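Local structure of RNA-directed RNA polymerase (Infectious pancreatic necrosis virus, 3ZED) at residues Phe358-Met369 with Val556-Ala565; Gly651-Met659 with Glu667-Leu675. The protein probably copies the viral RNA genome as an RNA-dependent RNA polymerase, acting both free and covalently linked to the genomic RNA. All coordinates share one frame; numbering follows the deposited sequence.

Contact 1 of 2, residues Phe358-Met369 with Val556-Ala565; sequences FSPFHGGMDRIM and VELDLLGWSA
P360 and M365 meet the hairpin of strands 556-560 and 563-568 at W563, where the start of helix 364-377 packs against one face of the three-stranded antiparallel sheet completed by strand 573-578. The hairpin turns through a type I' turn from L560 to W563, with D559 and L560 forming a G1 bulge opposite W563. Packing is tightest around the indole. P360 CG stands over its five-membered ring, 3.5 Å from the centroid and 7° off the normal, a CH-pi contact. F361 then brings its edge to the six-membered ring, a T-shaped pair with planes at 82° and CE2 3.7 Å from W563 CH2. Beyond the indole, M365 extends from the helix with CG anti to the backbone N (chi1 -177°), then bends at chi2 and chi3. Its CG thereby lies against A565 CB, and its CE turns back to W563 CB at 3.7 Å. I368 and L560 approach tip to tip, CG2 to CD2, and the same L560 CD2 lies obliquely against CE2 and CZ of F358.

The looser side lies at F358 and L561, both partly exposed, where F358 CD2 comes no closer than 4.0 Å to L561 CD1. No hydrogen bond crosses between the segments, and polar groups look elsewhere: S564 OG bonds E579, and D366 OD1 takes the backbone N-H of F574 on strand 573-578. At the far end of the helix segment M369, bent at chi2 and chi3, sets SD 3.8 Å from L558 CD1 and points CE at V556 CG2.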
ATOM      1  N   PHE B 358       8.614  -6.822  -6.233  1.00 38.25           N
ATOM      2  CA  PHE B 358      10.034  -7.151  -6.066  1.00 37.60           C
ATOM      3  C   PHE B 358      10.315  -7.792  -4.720  1.00 39.68           C
ATOM      4  O   PHE B 358       9.798  -7.351  -3.702  1.00 38.34           O
ATOM      5  CB  PHE B 358      10.930  -5.911  -6.225  1.00 38.23           C
ATOM      6  CG  PHE B 358      12.382  -6.083  -5.799  1.00 38.11           C
ATOM      7  CD1 PHE B 358      13.293  -6.725  -6.622  1.00 40.62           C
ATOM      8  CD2 PHE B 358      12.834  -5.581  -4.583  1.00 37.76           C
ATOM      9  CE1 PHE B 358      14.620  -6.872  -6.234  1.00 41.26           C
ATOM     10  CE2 PHE B 358      14.167  -5.721  -4.197  1.00 39.90           C
ATOM     11  CZ  PHE B 358      15.058  -6.334  -5.038  1.00 38.97           C
ATOM     12  N   SER B 359      11.184  -8.795  -4.732  1.00 34.76           N
ATOM     13  CA  SER B 359      11.727  -9.439  -3.548  1.00 33.59           C
ATOM     14  C   SER B 359      13.255  -9.455  -3.690  1.00 37.30           C
ATOM     15  O   SER B 359      13.747  -9.845  -4.757  1.00 36.89           O
ATOM     16  CB  SER B 359      11.184 -10.854  -3.386  1.00 35.55           C
ATOM     17  OG  SER B 359      11.860 -11.476  -2.305  1.00 43.14           O
ATOM     18  N   PRO B 360      14.030  -9.027  -2.664  1.00 32.92           N
ATOM     19  CA  PRO B 360      15.500  -9.058  -2.817  1.00 32.44           C
ATOM     20  C   PRO B 360      16.058 -10.475  -2.640  1.00 35.13           C
ATOM     21  O   PRO B 360      17.212 -10.738  -2.987  1.00 33.02           O
ATOM     22  CB  PRO B 360      15.989  -8.119  -1.706  1.00 33.36           C
ATOM     23  CG  PRO B 360      14.928  -8.236  -0.614  1.00 36.93           C
ATOM     24  CD  PRO B 360      13.617  -8.515  -1.329  1.00 32.80           C
ATOM     25  N   PHE B 361      15.235 -11.377  -2.091  1.00 32.99           N
ATOM     26  CA  PHE B 361      15.616 -12.757  -1.839  1.00 34.40           C
ATOM     27  C   PHE B 361      15.562 -13.584  -3.121  1.00 38.34           C
ATOM     28  O   PHE B 361      15.101 -13.097  -4.159  1.00 37.47           O
ATOM     29  CB  PHE B 361      14.754 -13.358  -0.713  1.00 35.79           C
ATOM     30  CG  PHE B 361      15.058 -12.671   0.601  1.00 36.30           C
ATOM     31  CD1 PHE B 361      16.278 -12.879   1.251  1.00 38.66           C
ATOM     32  CD2 PHE B 361      14.162 -11.765   1.150  1.00 36.56           C
ATOM     33  CE1 PHE B 361      16.588 -12.192   2.429  1.00 38.87           C
ATOM     34  CE2 PHE B 361      14.467 -11.092   2.320  1.00 38.35           C
ATOM     35  CZ  PHE B 361      15.679 -11.312   2.957  1.00 37.25           C
ATOM     36  N   HIS B 362      16.133 -14.800  -3.077  1.00 35.61           N
ATOM     37  CA  HIS B 362      16.162 -15.734  -4.206  1.00 36.35           C
ATOM     38  C   HIS B 362      16.806 -15.082  -5.460  1.00 41.57           C
ATOM     39  O   HIS B 362      16.339 -15.251  -6.597  1.00 42.47           O
ATOM     40  CB  HIS B 362      14.740 -16.301  -4.470  1.00 37.57           C
ATOM     41  CG  HIS B 362      14.235 -17.069  -3.289  1.00 41.49           C
ATOM     42  ND1 HIS B 362      13.268 -16.545  -2.449  1.00 42.87           N
ATOM     43  CD2 HIS B 362      14.688 -18.238  -2.760  1.00 44.63           C
ATOM     44  CE1 HIS B 362      13.139 -17.409  -1.452  1.00 42.73           C
ATOM     45  NE2 HIS B 362      13.967 -18.449  -1.596  1.00 44.35           N
ATOM     46  N   GLY B 363      17.881 -14.331  -5.210  1.00 37.08           N
ATOM     47  CA  GLY B 363      18.665 -13.656  -6.233  1.00 35.34           C
ATOM     48  C   GLY B 363      18.172 -12.320  -6.728  1.00 35.57           C
ATOM     49  O   GLY B 363      18.786 -11.767  -7.641  1.00 35.21           O
ATOM     50  N   GLY B 364      17.069 -11.808  -6.152  1.00 32.34           N
ATOM     51  CA  GLY B 364      16.475 -10.511  -6.528  1.00 31.51           C
ATOM     52  C   GLY B 364      17.446  -9.335  -6.440  1.00 35.30           C
ATOM     53  O   GLY B 364      17.584  -8.555  -7.389  1.00 34.98           O
ATOM     54  N   MET B 365      18.147  -9.214  -5.297  1.00 32.51           N
ATOM     55  CA  MET B 365      19.155  -8.175  -5.076  1.00 31.15           C
ATOM     56  C   MET B 365      20.336  -8.319  -6.094  1.00 35.80           C
ATOM     57  O   MET B 365      20.764  -7.315  -6.677  1.00 35.78           O
ATOM     58  CB  MET B 365      19.668  -8.194  -3.627  1.00 32.04           C
ATOM     59  CG  MET B 365      20.681  -7.073  -3.330  1.00 33.90           C
ATOM     60  SD  MET B 365      19.986  -5.424  -3.590  1.00 37.58           S
ATOM     61  CE  MET B 365      19.241  -5.156  -2.022  1.00 32.01           C
ATOM     62  N   ASP B 366      20.806  -9.552  -6.355  1.00 31.92           N
ATOM     63  CA  ASP B 366      21.866  -9.729  -7.341  1.00 32.74           C
ATOM     64  C   ASP B 366      21.416  -9.308  -8.743  1.00 38.65           C
ATOM     65  O   ASP B 366      22.221  -8.707  -9.462  1.00 39.15           O
ATOM     66  CB  ASP B 366      22.415 -11.155  -7.362  1.00 35.71           C
ATOM     67  CG  ASP B 366      23.730 -11.227  -8.138  1.00 42.58           C
ATOM     68  OD1 ASP B 366      24.680 -10.481  -7.780  1.00 40.83           O
ATOM     69  OD2 ASP B 366      23.794 -11.981  -9.129  1.00 48.80           O
ATOM     70  N   ARG B 367      20.130  -9.563  -9.114  1.00 37.26           N
ATOM     71  CA  ARG B 367      19.552  -9.123 -10.411  1.00 37.58           C
ATOM     72  C   ARG B 367      19.594  -7.593 -10.518  1.00 39.93           C
ATOM     73  O   ARG B 367      19.990  -7.060 -11.551  1.00 39.84           O
ATOM     74  CB  ARG B 367      18.111  -9.640 -10.596  1.00 36.56           C
ATOM     75  CG  ARG B 367      18.044 -11.136 -10.844  1.00 36.85           C
ATOM     76  CD  ARG B 367      16.668 -11.547 -11.319  1.00 39.88           C
ATOM     77  NE  ARG B 367      16.653 -12.924 -11.805  1.00 45.53           N
ATOM     78  CZ  ARG B 367      15.799 -13.397 -12.710  1.00 60.12           C
ATOM     79  NH1 ARG B 367      14.883 -12.601 -13.244  1.00 52.19           N
ATOM     80  NH2 ARG B 367      15.863 -14.665 -13.096  1.00 51.85           N
ATOM     81  N   ILE B 368      19.240  -6.891  -9.421  1.00 37.36           N
ATOM     82  CA  ILE B 368      19.283  -5.424  -9.320  1.00 36.10           C
ATOM     83  C   ILE B 368      20.733  -4.939  -9.483  1.00 39.66           C
ATOM     84  O   ILE B 368      20.981  -4.034 -10.282  1.00 40.06           O
ATOM     85  CB  ILE B 368      18.659  -4.943  -7.971  1.00 37.77           C
ATOM     86  CG1 ILE B 368      17.137  -5.166  -7.930  1.00 37.13           C
ATOM     87  CG2 ILE B 368      19.065  -3.479  -7.614  1.00 37.35           C
ATOM     88  CD1 ILE B 368      16.308  -4.308  -8.810  1.00 40.08           C
ATOM     89  N   MET B 369      21.692  -5.571  -8.753  1.00 34.39           N
ATOM     90  CA  MET B 369      23.116  -5.198  -8.825  1.00 34.25           C
ATOM     91  C   MET B 369      23.695  -5.422 -10.230  1.00 39.35           C
ATOM     92  O   MET B 369      24.492  -4.598 -10.677  1.00 40.88           O
ATOM     93  CB  MET B 369      23.939  -5.921  -7.765  1.00 35.59           C
ATOM     94  CG  MET B 369      23.608  -5.459  -6.344  1.00 37.38           C
ATOM     95  SD  MET B 369      23.857  -3.668  -6.022  1.00 41.76           S
ATOM     96  CE  MET B 369      25.630  -3.508  -6.301  1.00 37.93           C
ATOM     97  N   VAL B 556      26.627  -1.948   0.030  1.00 35.73           N
ATOM     98  CA  VAL B 556      26.145  -1.000  -0.974  1.00 35.01           C
ATOM     99  C   VAL B 556      24.797  -0.573  -0.388  1.00 38.59           C
ATOM    100  O   VAL B 556      23.843  -1.351  -0.422  1.00 38.93           O
ATOM    101  CB  VAL B 556      26.078  -1.561  -2.422  1.00 38.19           C
ATOM    102  CG1 VAL B 556      25.725  -0.449  -3.416  1.00 38.87           C
ATOM    103  CG2 VAL B 556      27.393  -2.212  -2.825  1.00 37.80           C
ATOM    104  N   GLU B 557      24.761   0.592   0.281  1.00 33.92           N
ATOM    105  CA  GLU B 557      23.591   1.047   1.044  1.00 32.90           C
ATOM    106  C   GLU B 557      22.534   1.713   0.159  1.00 35.23           C
ATOM    107  O   GLU B 557      22.228   2.887   0.298  1.00 32.42           O
ATOM    108  CB  GLU B 557      24.023   1.954   2.205  1.00 34.46           C
ATOM    109  CG  GLU B 557      24.977   1.271   3.171  1.00 42.44           C
ATOM    110  CD  GLU B 557      25.052   1.981   4.507  1.00 68.62           C
ATOM    111  OE1 GLU B 557      24.199   1.700   5.383  1.00 77.75           O
ATOM    112  OE2 GLU B 557      25.920   2.871   4.650  1.00 52.36           O
ATOM    113  N   LEU B 558      21.939   0.907  -0.734  1.00 34.44           N
ATOM    114  CA  LEU B 558      20.949   1.357  -1.690  1.00 34.70           C
ATOM    115  C   LEU B 558      19.669   1.813  -1.022  1.00 40.12           C
ATOM    116  O   LEU B 558      18.980   2.676  -1.574  1.00 39.72           O
ATOM    117  CB  LEU B 558      20.609   0.221  -2.662  1.00 34.95           C
ATOM    118  CG  LEU B 558      21.709  -0.359  -3.534  1.00 38.77           C
ATOM    119  CD1 LEU B 558      21.176  -1.556  -4.312  1.00 38.09           C
ATOM    120  CD2 LEU B 558      22.301   0.716  -4.479  1.00 39.03           C
ATOM    121  N   ASP B 559      19.336   1.203   0.146  1.00 36.43           N
ATOM    122  CA  ASP B 559      18.077   1.360   0.864  1.00 36.41           C
ATOM    123  C   ASP B 559      16.934   1.084  -0.133  1.00 38.68           C
ATOM    124  O   ASP B 559      15.942   1.804  -0.186  1.00 38.42           O
ATOM    125  CB  ASP B 559      17.951   2.720   1.582  1.00 39.61           C
ATOM    126  CG  ASP B 559      16.753   2.825   2.524  1.00 52.84           C
ATOM    127  OD1 ASP B 559      16.310   1.775   3.046  1.00 53.68           O
ATOM    128  OD2 ASP B 559      16.218   3.941   2.682  1.00 58.65           O
ATOM    129  N   LEU B 560      17.129   0.050  -0.976  1.00 34.17           N
ATOM    130  CA  LEU B 560      16.166  -0.357  -1.983  1.00 33.66           C
ATOM    131  C   LEU B 560      15.030  -1.042  -1.270  1.00 37.23           C
ATOM    132  O   LEU B 560      15.163  -2.192  -0.863  1.00 36.63           O
ATOM    133  CB  LEU B 560      16.839  -1.280  -3.017  1.00 34.28           C
ATOM    134  CG  LEU B 560      15.956  -1.724  -4.205  1.00 38.83           C
ATOM    135  CD1 LEU B 560      15.789  -0.594  -5.223  1.00 39.55           C
ATOM    136  CD2 LEU B 560      16.549  -2.921  -4.874  1.00 40.88           C
ATOM    137  N   LEU B 561      13.933  -0.294  -1.032  1.00 34.13           N
ATOM    138  CA  LEU B 561      12.766  -0.785  -0.285  1.00 34.11           C
ATOM    139  C   LEU B 561      13.211  -1.328   1.101  1.00 37.16           C
ATOM    140  O   LEU B 561      12.666  -2.311   1.590  1.00 35.33           O
ATOM    141  CB  LEU B 561      11.940  -1.835  -1.085  1.00 34.08           C
ATOM    142  CG  LEU B 561      11.570  -1.461  -2.539  1.00 40.10           C
ATOM    143  CD1 LEU B 561      10.725  -2.532  -3.182  1.00 39.68           C
ATOM    144  CD2 LEU B 561      10.849  -0.129  -2.603  1.00 44.52           C
ATOM    145  N   GLY B 562      14.201  -0.651   1.704  1.00 36.32           N
ATOM    146  CA  GLY B 562      14.749  -0.996   3.014  1.00 35.49           C
ATOM    147  C   GLY B 562      15.904  -1.973   3.030  1.00 37.88           C
ATOM    148  O   GLY B 562      16.329  -2.390   4.106  1.00 37.79           O
ATOM    149  N   TRP B 563      16.437  -2.339   1.868  1.00 34.89           N
ATOM    150  CA  TRP B 563      17.535  -3.310   1.797  1.00 34.20           C
ATOM    151  C   TRP B 563      18.839  -2.729   1.243  1.00 36.67           C
ATOM    152  O   TRP B 563      18.833  -1.933   0.305  1.00 35.55           O
ATOM    153  CB  TRP B 563      17.138  -4.517   0.909  1.00 32.74           C
ATOM    154  CG  TRP B 563      15.869  -5.183   1.327  1.00 32.70           C
ATOM    155  CD1 TRP B 563      14.618  -4.966   0.814  1.00 35.38           C
ATOM    156  CD2 TRP B 563      15.706  -6.110   2.410  1.00 32.09           C
ATOM    157  NE1 TRP B 563      13.688  -5.727   1.488  1.00 33.85           N
ATOM    158  CE2 TRP B 563      14.324  -6.425   2.489  1.00 35.80           C
ATOM    159  CE3 TRP B 563      16.599  -6.727   3.314  1.00 32.46           C
ATOM    160  CZ2 TRP B 563      13.817  -7.338   3.428  1.00 34.15           C
ATOM    161  CZ3 TRP B 563      16.095  -7.636   4.232  1.00 34.05           C
ATOM    162  CH2 TRP B 563      14.719  -7.922   4.295  1.00 34.76           C
ATOM    163  N   SER B 564      19.954  -3.177   1.824  1.00 32.22           N
ATOM    164  CA  SER B 564      21.331  -2.920   1.381  1.00 31.62           C
ATOM    165  C   SER B 564      21.848  -4.188   0.723  1.00 32.85           C
ATOM    166  O   SER B 564      21.259  -5.268   0.914  1.00 30.95           O
ATOM    167  CB  SER B 564      22.236  -2.534   2.551  1.00 35.48           C
ATOM    168  OG  SER B 564      21.830  -1.329   3.160  1.00 46.56           O
ATOM    169  N   ALA B 565      22.938  -4.074  -0.040  1.00 30.82           N
ATOM    170  CA  ALA B 565      23.537  -5.220  -0.734  1.00 30.80           C
ATOM    171  C   ALA B 565      24.927  -5.497  -0.165  1.00 35.88           C
ATOM    172  O   ALA B 565      25.724  -4.575   0.038  1.00 34.19           O
ATOM    173  CB  ALA B 565      23.620  -4.937  -2.223  1.00 31.74           C
TER

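Contact 2 of 2, residues Gly651-Met659 with Glu667-Leu675; sequences GFLDDWNNM and EGITLSEPL
The W656 indole is sandwiched between L671 on one face and the amide of its own neighbour N657 on the other. L671 CG sits over the five-membered ring, 3.5 Å from its centroid and 12° off the normal, a CH-pi contact, while CD1 of the same leucine spreads toward the shared bond at W656 CD2. On the opposite face lies N657 ND2, offset toward the rim; its hydrogen bonds go to the carbonyl oxygens of G663 and L666, which hold the amide in place. At the indole edge, W656 NE1 donates to I669 O at 2.9 Å. The acceptor lies near the ring plane, but the donor stands well above the carbonyl plane and the N-H...O angle is a bent 135°. The I669 side chain crosses obliquely at the NE1-CZ2 side, CD1 3.7 Å from W656 CZ2. With CG between its backbone N and carbonyl carbon (chi1 69°), W656 swings the indole over to L671 and I669.

These contacts join the C-terminal end of helix 650-654, in the thumb region, to the irregular chain that leads on to helix 677-683. The helix end supplies its own acceptor: L653 O receives L671 N at 2.9 Å, fastening the chain beside the last helical turn. Next to it D654 OD1 accepts a hydrogen bond from T670 OG1, modelled at a very short 2.5 Å whose exact value is doubtful; the two side chains run side by side in the same direction. S672 OG lies near both. A water sits 2.6 Å from both D654 O and I669 O, so I669 O is approached by both the indole N-H and the water. S672 N packs 3.6 Å from L653 CB, and R639 of helix 625-645 bonds L671 O.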
ATOM      1  N   GLY B 651       4.900 -26.655  14.756  1.00 73.99           N
ATOM      2  CA  GLY B 651       3.896 -26.071  13.865  1.00 72.17           C
ATOM      3  C   GLY B 651       4.008 -24.561  13.742  1.00 72.71           C
ATOM      4  O   GLY B 651       3.921 -24.018  12.635  1.00 71.54           O
ATOM      5  N   PHE B 652       4.221 -23.877  14.890  1.00 66.91           N
ATOM      6  CA  PHE B 652       4.403 -22.432  14.968  1.00 64.50           C
ATOM      7  C   PHE B 652       5.715 -22.013  14.321  1.00 64.76           C
ATOM      8  O   PHE B 652       5.719 -21.024  13.598  1.00 64.04           O
ATOM      9  CB  PHE B 652       4.367 -21.940  16.423  1.00 66.86           C
ATOM     10  CG  PHE B 652       3.053 -22.119  17.135  1.00 70.13           C
ATOM     11  CD1 PHE B 652       1.881 -21.563  16.621  1.00 73.24           C
ATOM     12  CD2 PHE B 652       2.991 -22.789  18.354  1.00 73.57           C
ATOM     13  CE1 PHE B 652       0.667 -21.710  17.291  1.00 75.55           C
ATOM     14  CE2 PHE B 652       1.776 -22.933  19.025  1.00 77.83           C
ATOM     15  CZ  PHE B 652       0.623 -22.392  18.488  1.00 75.96           C
ATOM     16  N   LEU B 653       6.818 -22.767  14.560  1.00 58.58           N
ATOM     17  CA  LEU B 653       8.130 -22.472  13.988  1.00 55.62           C
ATOM     18  C   LEU B 653       8.149 -22.732  12.466  1.00 61.76           C
ATOM     19  O   LEU B 653       8.895 -22.048  11.758  1.00 61.50           O
ATOM     20  CB  LEU B 653       9.253 -23.226  14.695  1.00 54.60           C
ATOM     21  CG  LEU B 653       9.570 -22.826  16.152  1.00 57.55           C
ATOM     22  CD1 LEU B 653      10.704 -23.668  16.708  1.00 57.56           C
ATOM     23  CD2 LEU B 653       9.926 -21.347  16.283  1.00 55.64           C
ATOM     24  N   ASP B 654       7.316 -23.665  11.958  1.00 59.48           N
ATOM     25  CA  ASP B 654       7.197 -23.925  10.520  1.00 59.50           C
ATOM     26  C   ASP B 654       6.392 -22.796   9.886  1.00 63.81           C
ATOM     27  O   ASP B 654       6.777 -22.270   8.833  1.00 62.86           O
ATOM     28  CB  ASP B 654       6.534 -25.297  10.219  1.00 62.88           C
ATOM     29  CG  ASP B 654       7.314 -26.556  10.585  1.00 76.97           C
ATOM     30  OD1 ASP B 654       8.544 -26.579  10.375  1.00 76.02           O
ATOM     31  OD2 ASP B 654       6.672 -27.554  10.993  1.00 87.41           O
ATOM     32  N   ASP B 655       5.288 -22.395  10.543  1.00 61.38           N
ATOM     33  CA  ASP B 655       4.450 -21.291  10.048  1.00 61.19           C
ATOM     34  C   ASP B 655       4.771 -19.988  10.823  1.00 61.97           C
ATOM     35  O   ASP B 655       3.864 -19.318  11.303  1.00 62.17           O
ATOM     36  CB  ASP B 655       2.957 -21.664  10.136  1.00 64.87           C
ATOM     37  CG  ASP B 655       2.604 -23.006   9.513  1.00 80.67           C
ATOM     38  OD1 ASP B 655       3.073 -23.283   8.383  1.00 81.04           O
ATOM     39  OD2 ASP B 655       1.863 -23.782  10.157  1.00 92.13           O
ATOM     40  N   TRP B 656       6.076 -19.647  10.932  1.00 55.49           N
ATOM     41  CA  TRP B 656       6.607 -18.481  11.667  1.00 54.65           C
ATOM     42  C   TRP B 656       6.260 -17.116  11.051  1.00 58.44           C
ATOM     43  O   TRP B 656       6.321 -16.104  11.746  1.00 58.09           O
ATOM     44  CB  TRP B 656       8.138 -18.582  11.778  1.00 52.71           C
ATOM     45  CG  TRP B 656       8.863 -18.398  10.473  1.00 52.56           C
ATOM     46  CD1 TRP B 656       9.173 -19.366   9.563  1.00 55.52           C
ATOM     47  CD2 TRP B 656       9.392 -17.169   9.949  1.00 51.25           C
ATOM     48  NE1 TRP B 656       9.875 -18.825   8.515  1.00 54.27           N
ATOM     49  CE2 TRP B 656       9.996 -17.471   8.707  1.00 54.62           C
ATOM     50  CE3 TRP B 656       9.396 -15.831  10.400  1.00 51.26           C
ATOM     51  CZ2 TRP B 656      10.571 -16.487   7.900  1.00 52.47           C
ATOM     52  CZ3 TRP B 656       9.988 -14.860   9.606  1.00 51.36           C
ATOM     53  CH2 TRP B 656      10.558 -15.185   8.373  1.00 51.83           C
ATOM     54  N   ASN B 657       5.940 -17.091   9.754  1.00 54.97           N
ATOM     55  CA  ASN B 657       5.691 -15.894   8.953  1.00 53.73           C
ATOM     56  C   ASN B 657       4.632 -14.967   9.550  1.00 58.38           C
ATOM     57  O   ASN B 657       4.862 -13.761   9.615  1.00 56.74           O
ATOM     58  CB  ASN B 657       5.332 -16.283   7.515  1.00 52.22           C
ATOM     59  CG  ASN B 657       6.421 -17.125   6.885  1.00 65.15           C
ATOM     60  OD1 ASN B 657       6.516 -18.336   7.112  1.00 56.94           O
ATOM     61  ND2 ASN B 657       7.357 -16.482   6.218  1.00 50.21           N
ATOM     62  N   ASN B 658       3.508 -15.524  10.008  1.00 57.52           N
ATOM     63  CA  ASN B 658       2.393 -14.780  10.614  1.00 58.30           C
ATOM     64  C   ASN B 658       2.766 -14.148  11.981  1.00 61.22           C
ATOM     65  O   ASN B 658       2.119 -13.184  12.385  1.00 63.40           O
ATOM     66  CB  ASN B 658       1.144 -15.660  10.755  1.00 61.75           C
ATOM     67  CG  ASN B 658       1.434 -17.119  10.998  1.00 90.24           C
ATOM     68  OD1 ASN B 658       1.456 -17.937  10.066  1.00 95.09           O
ATOM     69  ND2 ASN B 658       1.726 -17.458  12.242  1.00 76.34           N
ATOM     70  N   MET B 659       3.796 -14.676  12.662  1.00 54.13           N
ATOM     71  CA  MET B 659       4.307 -14.191  13.950  1.00 52.62           C
ATOM     72  C   MET B 659       5.391 -13.096  13.817  1.00 53.82           C
ATOM     73  O   MET B 659       5.820 -12.528  14.834  1.00 53.99           O
ATOM     74  CB  MET B 659       4.935 -15.353  14.725  1.00 55.25           C
ATOM     75  CG  MET B 659       3.978 -16.412  15.143  1.00 60.00           C
ATOM     76  SD  MET B 659       4.759 -17.459  16.376  1.00 65.03           S
ATOM     77  CE  MET B 659       3.325 -18.028  17.217  1.00 64.12           C
ATOM     78  N   GLU B 667       8.615 -16.858   2.700  1.00 67.38           N
ATOM     79  CA  GLU B 667       7.359 -17.626   2.703  1.00 67.56           C
ATOM     80  C   GLU B 667       7.515 -19.157   2.829  1.00 71.49           C
ATOM     81  O   GLU B 667       6.674 -19.791   3.464  1.00 72.54           O
ATOM     82  CB  GLU B 667       6.520 -17.303   1.450  1.00 68.92           C
ATOM     83  CG  GLU B 667       6.392 -15.818   1.119  1.00 75.14           C
ATOM     84  CD  GLU B 667       5.451 -14.947   1.937  1.00 98.31           C
ATOM     85  OE1 GLU B 667       5.081 -15.336   3.069  1.00 95.71           O
ATOM     86  OE2 GLU B 667       5.102 -13.849   1.443  1.00 91.05           O
ATOM     87  N   GLY B 668       8.559 -19.721   2.227  1.00 65.87           N
ATOM     88  CA  GLY B 668       8.806 -21.156   2.217  1.00 65.07           C
ATOM     89  C   GLY B 668       9.935 -21.666   3.086  1.00 67.06           C
ATOM     90  O   GLY B 668      10.460 -22.753   2.833  1.00 66.98           O
ATOM     91  N   ILE B 669      10.320 -20.913   4.128  1.00 61.83           N
ATOM     92  CA  ILE B 669      11.372 -21.375   5.038  1.00 60.18           C
ATOM     93  C   ILE B 669      10.760 -21.696   6.407  1.00 60.83           C
ATOM     94  O   ILE B 669       9.733 -21.124   6.783  1.00 60.38           O
ATOM     95  CB  ILE B 669      12.584 -20.414   5.151  1.00 62.84           C
ATOM     96  CG1 ILE B 669      12.262 -19.145   5.926  1.00 62.55           C
ATOM     97  CG2 ILE B 669      13.186 -20.091   3.789  1.00 63.75           C
ATOM     98  CD1 ILE B 669      13.146 -18.920   7.003  1.00 69.13           C
ATOM     99  N   THR B 670      11.388 -22.633   7.132  1.00 55.32           N
ATOM    100  CA  THR B 670      10.947 -23.054   8.452  1.00 54.99           C
ATOM    101  C   THR B 670      12.024 -22.714   9.493  1.00 56.30           C
ATOM    102  O   THR B 670      13.218 -22.832   9.211  1.00 55.64           O
ATOM    103  CB  THR B 670      10.556 -24.552   8.467  1.00 65.23           C
ATOM    104  OG1 THR B 670      10.299 -24.937   9.816  1.00 72.52           O
ATOM    105  CG2 THR B 670      11.637 -25.466   7.893  1.00 63.09           C
ATOM    106  N   LEU B 671      11.588 -22.325  10.704  1.00 51.09           N
ATOM    107  CA  LEU B 671      12.484 -21.978  11.803  1.00 50.28           C
ATOM    108  C   LEU B 671      12.487 -23.060  12.898  1.00 55.84           C
ATOM    109  O   LEU B 671      12.983 -22.804  13.999  1.00 53.51           O
ATOM    110  CB  LEU B 671      12.112 -20.599  12.394  1.00 49.83           C
ATOM    111  CG  LEU B 671      12.142 -19.383  11.452  1.00 52.85           C
ATOM    112  CD1 LEU B 671      11.948 -18.081  12.231  1.00 52.26           C
ATOM    113  CD2 LEU B 671      13.417 -19.317  10.664  1.00 53.43           C
ATOM    114  N   SER B 672      11.980 -24.288  12.583  1.00 56.72           N
ATOM    115  CA  SER B 672      11.933 -25.417  13.525  1.00 58.58           C
ATOM    116  C   SER B 672      13.346 -25.872  13.898  1.00 62.88           C
ATOM    117  O   SER B 672      13.588 -26.256  15.048  1.00 63.13           O
ATOM    118  CB  SER B 672      11.120 -26.575  12.962  1.00 64.87           C
ATOM    119  OG  SER B 672      11.659 -27.051  11.742  1.00 78.74           O
ATOM    120  N   GLU B 673      14.290 -25.785  12.937  1.00 58.50           N
ATOM    121  CA  GLU B 673      15.702 -26.085  13.196  1.00 57.70           C
ATOM    122  C   GLU B 673      16.474 -24.761  13.290  1.00 57.34           C
ATOM    123  O   GLU B 673      16.101 -23.803  12.598  1.00 54.42           O
ATOM    124  CB  GLU B 673      16.297 -27.025  12.133  1.00 59.74           C
ATOM    125  CG  GLU B 673      15.987 -28.501  12.389  1.00 73.71           C
ATOM    126  CD  GLU B 673      16.401 -29.066  13.739  1.00 95.10           C
ATOM    127  OE1 GLU B 673      17.614 -29.049  14.048  1.00 94.74           O
ATOM    128  OE2 GLU B 673      15.510 -29.530  14.488  1.00 89.36           O
ATOM    129  N   PRO B 674      17.497 -24.644  14.173  1.00 52.17           N
ATOM    130  CA  PRO B 674      18.220 -23.359  14.281  1.00 50.08           C
ATOM    131  C   PRO B 674      18.851 -22.927  12.964  1.00 51.88           C
ATOM    132  O   PRO B 674      19.203 -23.767  12.125  1.00 53.22           O
ATOM    133  CB  PRO B 674      19.313 -23.640  15.325  1.00 52.47           C
ATOM    134  CG  PRO B 674      18.865 -24.859  16.043  1.00 57.92           C
ATOM    135  CD  PRO B 674      18.064 -25.663  15.078  1.00 53.79           C
ATOM    136  N   LEU B 675      18.952 -21.609  12.774  1.00 44.84           N
ATOM    137  CA  LEU B 675      19.556 -20.975  11.601  1.00 43.10           C
ATOM    138  C   LEU B 675      21.026 -21.433  11.430  1.00 44.41           C
ATOM    139  O   LEU B 675      21.789 -21.444  12.405  1.00 44.90           O
ATOM    140  CB  LEU B 675      19.495 -19.445  11.806  1.00 42.13           C
ATOM    141  CG  LEU B 675      19.789 -18.538  10.621  1.00 46.46           C
ATOM    142  CD1 LEU B 675      19.133 -17.203  10.832  1.00 46.20           C
ATOM    143  CD2 LEU B 675      21.290 -18.315  10.431  1.00 48.19           C
TER
HETATM  144  O   HOH W   1       7.113 -20.985   6.618  1.00 32.55           O

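How the contacts relate
Contact 1 is the more deeply buried: it packs helix 364-377, in the palm region, against a hairpin in the thumb region, through apolar and aromatic side chains without a crossing hydrogen bond. Contact 2 stays within the thumb region, joins two segments close in sequence and is partly exposed, with hydrogen bonds and a shared water supplementing the apolar packing of its tryptophan. Each places an aliphatic side chain over an indole face, but only contact 2 uses the indole N-H across its segments. Their centres lie about 23 Å apart and they do not touch, although L666 packs against both F361 of contact 1 and W656 of contact 2.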